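Local structure of BtGH115A (Bacteroides thetaiotaomicron, 5BY3) at residues 165-170 and 197-202; 172-177 and 189-194. The protein is a family GH115 4-O-methyl-alpha-glucuronidase, a glycoside hydrolase with specificity for decorated arabinogalactans. One frame throughout, in Å; residues are numbered along the deposited sequence.

Contact 1 (165-170 and 197-202)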
loop_
_atom_site.group_PDB
_atom_site.type_symbol
_atom_site.label_atom_id
_atom_site.label_comp_id
_atom_site.label_asym_id
_atom_site.label_seq_id
_atom_site.Cartn_x
_atom_site.Cartn_y
_atom_site.Cartn_z
ATOM N N ILE A 165 -7.465 -4.872 -1.546
ATOM C CA ILE A 165 -6.805 -4.705 -0.279
ATOM C C ILE A 165 -6.932 -5.958 0.552
ATOM O O ILE A 165 -7.837 -6.766 0.363
ATOM C CB ILE A 165 -7.406 -3.493 0.503
ATOM C CG1 ILE A 165 -8.814 -3.823 1.065
ATOM C CG2 ILE A 165 -7.342 -2.209 -0.353
ATOM C CD1 ILE A 165 -9.390 -2.781 2.013
ATOM N N PHE A 166 -6.036 -6.066 1.513
ATOM C CA PHE A 166 -6.027 -7.084 2.521
ATOM C C PHE A 166 -6.117 -6.435 3.940
ATOM O O PHE A 166 -5.158 -5.823 4.378
ATOM C CB PHE A 166 -4.711 -7.913 2.298
ATOM C CG PHE A 166 -4.426 -8.976 3.354
ATOM C CD1 PHE A 166 -5.458 -9.597 4.086
ATOM C CD2 PHE A 166 -3.104 -9.371 3.601
ATOM C CE1 PHE A 166 -5.179 -10.569 5.050
ATOM C CE2 PHE A 166 -2.821 -10.340 4.559
ATOM C CZ PHE A 166 -3.868 -10.962 5.267
ATOM N N ILE A 167 -7.252 -6.554 4.653
ATOM C CA ILE A 167 -7.270 -6.147 6.054
ATOM C C ILE A 167 -6.481 -7.209 6.844
ATOM O O ILE A 167 -6.838 -8.389 6.803
ATOM C CB ILE A 167 -8.688 -5.947 6.661
ATOM C CG1 ILE A 167 -9.370 -4.661 6.222
ATOM C CG2 ILE A 167 -8.607 -5.776 8.173
ATOM C CD1 ILE A 167 -9.524 -4.475 4.744
ATOM N N ASN A 168 -5.429 -6.768 7.547
ATOM C CA ASN A 168 -4.456 -7.624 8.264
ATOM C C ASN A 168 -3.944 -6.892 9.472
ATOM O O ASN A 168 -4.054 -5.682 9.530
ATOM C CB ASN A 168 -3.247 -7.897 7.355
ATOM C CG ASN A 168 -2.405 -9.089 7.795
ATOM O OD1 ASN A 168 -2.917 -10.078 8.329
ATOM N ND2 ASN A 168 -1.117 -9.028 7.508
ATOM N N ASP A 169 -3.362 -7.594 10.441
ATOM C CA ASP A 169 -2.834 -6.920 11.642
ATOM C C ASP A 169 -3.881 -6.018 12.337
ATOM O O ASP A 169 -3.552 -4.963 12.936
ATOM C CB ASP A 169 -1.552 -6.145 11.299
ATOM C CG ASP A 169 -0.448 -7.051 10.712
ATOM O OD1 ASP A 169 -0.104 -8.098 11.338
ATOM O OD2 ASP A 169 0.086 -6.714 9.621
ATOM N N GLU A 170 -5.130 -6.490 12.286
ATOM C CA GLU A 170 -6.323 -5.780 12.700
ATOM C C GLU A 170 -6.622 -5.846 14.207
ATOM O O GLU A 170 -7.647 -5.276 14.636
ATOM C CB GLU A 170 -7.552 -6.289 11.898
ATOM C CG GLU A 170 -8.067 -7.696 12.283
ATOM C CD GLU A 170 -7.426 -8.870 11.528
ATOM O OE1 GLU A 170 -6.288 -8.742 11.073
ATOM O OE2 GLU A 170 -8.065 -9.946 11.379
ATOM N N GLU A 197 -20.050 -4.187 4.175
ATOM C CA GLU A 197 -20.696 -3.275 3.234
ATOM C C GLU A 197 -19.993 -1.908 3.184
ATOM O O GLU A 197 -19.809 -1.343 2.093
ATOM C CB GLU A 197 -22.179 -3.140 3.537
ATOM C CG GLU A 197 -22.936 -4.452 3.366
ATOM C CD GLU A 197 -24.376 -4.388 3.861
ATOM O OE1 GLU A 197 -24.609 -3.844 4.976
ATOM O OE2 GLU A 197 -25.265 -4.910 3.142
ATOM N N ARG A 198 -19.590 -1.394 4.356
ATOM C CA ARG A 198 -18.799 -0.175 4.433
ATOM C C ARG A 198 -17.437 -0.264 3.721
ATOM O O ARG A 198 -17.087 0.655 2.982
ATOM C CB ARG A 198 -18.606 0.283 5.881
ATOM C CG ARG A 198 -19.805 1.024 6.460
ATOM C CD ARG A 198 -20.222 2.278 5.694
ATOM N NE ARG A 198 -21.351 2.890 6.396
ATOM C CZ ARG A 198 -22.055 3.964 6.025
ATOM N NH1 ARG A 198 -21.819 4.650 4.894
ATOM N NH2 ARG A 198 -23.038 4.349 6.829
ATOM N N ILE A 199 -16.697 -1.354 3.949
ATOM C CA ILE A 199 -15.449 -1.618 3.243
ATOM C C ILE A 199 -15.662 -1.728 1.736
ATOM O O ILE A 199 -14.912 -1.113 0.943
ATOM C CB ILE A 199 -14.732 -2.863 3.791
ATOM C CG1 ILE A 199 -14.494 -2.679 5.306
ATOM C CG2 ILE A 199 -13.422 -3.074 3.041
ATOM C CD1 ILE A 199 -13.924 -3.898 6.024
ATOM N N PHE A 200 -16.713 -2.447 1.339
ATOM C CA PHE A 200 -16.997 -2.600 -0.077
ATOM C C PHE A 200 -17.409 -1.308 -0.779
ATOM O O PHE A 200 -17.006 -1.094 -1.952
ATOM C CB PHE A 200 -17.976 -3.731 -0.360
ATOM C CG PHE A 200 -17.632 -5.057 0.290
ATOM C CD1 PHE A 200 -16.320 -5.453 0.511
ATOM C CD2 PHE A 200 -18.655 -5.935 0.657
ATOM C CE1 PHE A 200 -16.046 -6.677 1.100
ATOM C CE2 PHE A 200 -18.381 -7.164 1.266
ATOM C CZ PHE A 200 -17.076 -7.536 1.473
ATOM N N GLU A 201 -18.143 -0.422 -0.086
ATOM C CA GLU A 201 -18.344 0.956 -0.609
ATOM C C GLU A 201 -17.012 1.642 -0.907
ATOM O O GLU A 201 -16.846 2.332 -1.915
ATOM C CB GLU A 201 -19.000 1.870 0.423
ATOM C CG GLU A 201 -20.478 1.726 0.628
ATOM C CD GLU A 201 -20.998 2.631 1.738
ATOM O OE1 GLU A 201 -20.308 3.579 2.196
ATOM O OE2 GLU A 201 -22.126 2.379 2.157
ATOM N N LEU A 202 -16.079 1.496 0.024
ATOM C CA LEU A 202 -14.805 2.158 -0.111
ATOM C C LEU A 202 -14.105 1.600 -1.335
ATOM O O LEU A 202 -13.546 2.384 -2.109
ATOM C CB LEU A 202 -13.968 2.010 1.156
ATOM C CG LEU A 202 -12.539 2.537 1.201
ATOM C CD1 LEU A 202 -12.437 4.009 0.861
ATOM C CD2 LEU A 202 -11.981 2.266 2.590
#
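I199 of helix 193-205 is the one helical residue to touch 165-170, and it meets both I165 and I167 with a single methyl. Along 197-202, E197 and R198 turn from this contact. R198 NH1 forms a salt bridge with E201 OE1 (3.3 Å), which offers its syn lone pair from 18° out of the guanidinium plane; E201 has a second partner in R49, so these charges are tied together on a side of the helix that takes no part in the contact. I199, next along the helix, is apolar and carries the contact. With chi1 at -56° its CG2 is anti to the backbone N and projects at 165-170, where I165 CD1 stands 4.2 Å from it; the two side chains meet at a slant. I167 CD1 lies 4.5 Å from I199 CG2 as well, a looser touch, so that the methyl faces the ends of both isoleucines. I165 owes its reach to a chi1 of 73°, which sets CG1 between N and C, followed by an extended chi2. Y211 of strand 210-212 packs against I165, I167 and I199 alike and completes the apolar layer; F200, the next residue of the helix, also meets its ring. Strand 162-166, helix 193-205 and strand 210-212 form a beta-alpha-beta crossover between neighbouring parallel strands, and the buried isoleucines seal helix to sheet as in the wall of a TIM barrel, the fold to which the family belongs.

Contact 2 (172-177 and 189-194)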
loop_
_atom_site.group_PDB
_atom_site.type_symbol
_atom_site.label_atom_id
_atom_site.label_comp_id
_atom_site.label_asym_id
_atom_site.label_seq_id
_atom_site.Cartn_x
_atom_site.Cartn_y
_atom_site.Cartn_z
ATOM N N TRP A 172 -5.726 -4.397 16.824
ATOM C CA TRP A 172 -5.676 -3.159 17.637
ATOM C C TRP A 172 -6.383 -1.972 16.983
ATOM O O TRP A 172 -6.168 -0.832 17.357
ATOM C CB TRP A 172 -4.235 -2.785 18.008
ATOM C CG TRP A 172 -3.490 -3.927 18.557
ATOM C CD1 TRP A 172 -3.399 -4.279 19.871
ATOM C CD2 TRP A 172 -2.757 -4.935 17.815
ATOM N NE1 TRP A 172 -2.661 -5.445 20.007
ATOM C CE2 TRP A 172 -2.267 -5.879 18.766
ATOM C CE3 TRP A 172 -2.489 -5.141 16.458
ATOM C CZ2 TRP A 172 -1.512 -7.011 18.395
ATOM C CZ3 TRP A 172 -1.734 -6.265 16.082
ATOM C CH2 TRP A 172 -1.245 -7.177 17.053
ATOM N N GLY A 173 -7.264 -2.237 16.037
ATOM C CA GLY A 173 -7.942 -1.167 15.321
ATOM C C GLY A 173 -9.230 -1.578 14.648
ATOM O O GLY A 173 -10.311 -1.429 15.213
ATOM N N LEU A 174 -9.131 -2.106 13.437
ATOM C CA LEU A 174 -10.350 -2.387 12.704
ATOM C C LEU A 174 -11.170 -3.498 13.331
ATOM O O LEU A 174 -12.410 -3.415 13.306
ATOM C CB LEU A 174 -10.114 -2.589 11.212
ATOM C CG LEU A 174 -11.331 -2.625 10.290
ATOM C CD1 LEU A 174 -10.968 -2.189 8.897
ATOM C CD2 LEU A 174 -11.898 -4.028 10.238
HETATM N N MSE A 175 -10.534 -4.500 13.943
HETATM C CA MSE A 175 -11.371 -5.560 14.612
HETATM C C MSE A 175 -12.172 -4.974 15.795
HETATM O O MSE A 175 -13.399 -4.997 15.719
HETATM C CB MSE A 175 -10.696 -6.908 14.885
HETATM C CG MSE A 175 -11.718 -7.981 15.287
HETATM SE SE MSE A 175 -12.158 -7.829 17.220
HETATM C CE MSE A 175 -10.519 -8.426 18.116
ATOM N N PRO A 176 -11.530 -4.412 16.841
ATOM C CA PRO A 176 -12.325 -3.866 17.977
ATOM C C PRO A 176 -13.265 -2.743 17.573
ATOM O O PRO A 176 -14.366 -2.655 18.099
ATOM C CB PRO A 176 -11.280 -3.359 18.981
ATOM C CG PRO A 176 -9.996 -3.286 18.233
ATOM C CD PRO A 176 -10.080 -4.204 17.044
ATOM N N TRP A 177 -12.856 -1.914 16.625
ATOM C CA TRP A 177 -13.739 -0.865 16.136
ATOM C C TRP A 177 -15.038 -1.444 15.551
ATOM O O TRP A 177 -16.129 -0.962 15.848
ATOM C CB TRP A 177 -13.012 0.009 15.123
ATOM C CG TRP A 177 -13.920 0.917 14.430
ATOM C CD1 TRP A 177 -14.454 2.088 14.927
ATOM C CD2 TRP A 177 -14.452 0.749 13.108
ATOM N NE1 TRP A 177 -15.284 2.644 13.981
ATOM C CE2 TRP A 177 -15.315 1.838 12.866
ATOM C CE3 TRP A 177 -14.298 -0.232 12.114
ATOM C CZ2 TRP A 177 -16.007 1.999 11.661
ATOM C CZ3 TRP A 177 -15.013 -0.073 10.887
ATOM C CH2 TRP A 177 -15.855 1.030 10.687
ATOM N N GLY A 189 -15.020 -12.267 17.974
ATOM C CA GLY A 189 -14.237 -11.347 17.122
ATOM C C GLY A 189 -14.944 -11.051 15.821
ATOM O O GLY A 189 -14.385 -11.253 14.732
ATOM N N GLU A 190 -16.184 -10.588 15.924
ATOM C CA GLU A 190 -17.003 -10.482 14.745
ATOM C C GLU A 190 -16.953 -9.092 14.075
ATOM O O GLU A 190 -17.201 -8.075 14.720
ATOM C CB GLU A 190 -18.428 -10.945 15.030
ATOM C CG GLU A 190 -19.182 -11.311 13.757
ATOM C CD GLU A 190 -20.591 -11.813 14.014
ATOM O OE1 GLU A 190 -21.329 -11.154 14.770
ATOM O OE2 GLU A 190 -20.951 -12.865 13.442
ATOM N N ILE A 191 -16.602 -9.112 12.783
ATOM C CA ILE A 191 -16.550 -7.965 11.882
ATOM C C ILE A 191 -17.573 -8.386 10.870
ATOM O O ILE A 191 -17.289 -9.210 9.994
ATOM C CB ILE A 191 -15.152 -7.826 11.202
ATOM C CG1 ILE A 191 -14.038 -7.818 12.263
ATOM C CG2 ILE A 191 -15.100 -6.665 10.171
ATOM C CD1 ILE A 191 -12.629 -7.673 11.677
ATOM N N GLY A 192 -18.779 -7.862 11.020
ATOM C CA GLY A 192 -19.937 -8.488 10.444
ATOM C C GLY A 192 -20.320 -7.945 9.092
ATOM O O GLY A 192 -19.526 -7.251 8.452
ATOM N N PRO A 193 -21.554 -8.259 8.648
ATOM C CA PRO A 193 -21.993 -7.805 7.331
ATOM C C PRO A 193 -21.973 -6.284 7.173
ATOM O O PRO A 193 -21.525 -5.790 6.130
ATOM C CB PRO A 193 -23.431 -8.386 7.194
ATOM C CG PRO A 193 -23.854 -8.773 8.596
ATOM C CD PRO A 193 -22.567 -9.112 9.319
ATOM N N ARG A 194 -22.465 -5.556 8.169
ATOM C CA ARG A 194 -22.577 -4.087 8.077
ATOM C C ARG A 194 -21.193 -3.421 7.922
ATOM O O ARG A 194 -20.995 -2.584 7.044
ATOM C CB ARG A 194 -23.429 -3.502 9.236
ATOM C CG ARG A 194 -24.781 -2.897 8.832
ATOM C CD ARG A 194 -25.892 -3.916 8.652
ATOM N NE ARG A 194 -25.827 -4.598 7.351
ATOM C CZ ARG A 194 -26.301 -5.823 7.088
ATOM N NH1 ARG A 194 -26.895 -6.545 8.042
ATOM N NH2 ARG A 194 -26.162 -6.346 5.866
#
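L174 and M175, the first two residues of helix 174-182, both lie across I191, each side chain crossing it at about a right angle. I191 is the shared piece: chi1 at -53° and a fully extended chi2 send CD1 out toward the helix start. The selenomethionine M175 meets it with the base of its chain, CG lying 3.7 Å from I191 CD1 and CB only slightly farther. L174 comes with one branch, its CD2 standing 4.0 Å from I191 CD1 and 4.1 Å from I191 CG2, so it touches both arms of the isoleucine. Beyond CG, M175 bends at chi2 (-82°) and again at chi3 (-70°), which carries SE past I191 to the backbone of G189, 4.1 Å from its CA; T219 also packs on this side chain. Replacing I191 by alanine takes away CD1 and CG2, and is likely to leave L174 CD2 and M175 CG facing a gap. Backbone polar groups are bonded within or outside the segments: the N-cap residue G173 accepts from W177 N through its O, and L174 N bonds D436, a nickel ligand. The contact itself is apolar, implying that 172-177 and 189-194 are held to each other by shape and dispersion, while directional bonds come from beside them, N179 accepting from E190 N and E183 from R194 N.

In the fold
Both contacts use helix 193-205, contact 1 through its body and contact 2 through the segment leading into its start. Contact 1, centred about 13 Å from the centre of the chain, lies deeper and joins the helix to 165-170 through buried isoleucine methyls alone. Contact 2, about 21 Å from that centre, is still largely buried but includes the partly exposed M175; it ties loop to helix start and covers twice the surface, 185 against 91 Å². The two meet directly: I167 CG1 packs 4.0 Å from L174 CD1, and E170 O probably accepts a hydrogen bond from M175 N at 3.1 Å. These touches pack the turn after strand 162-166 against the start of helix 174-182, near the nickel ion.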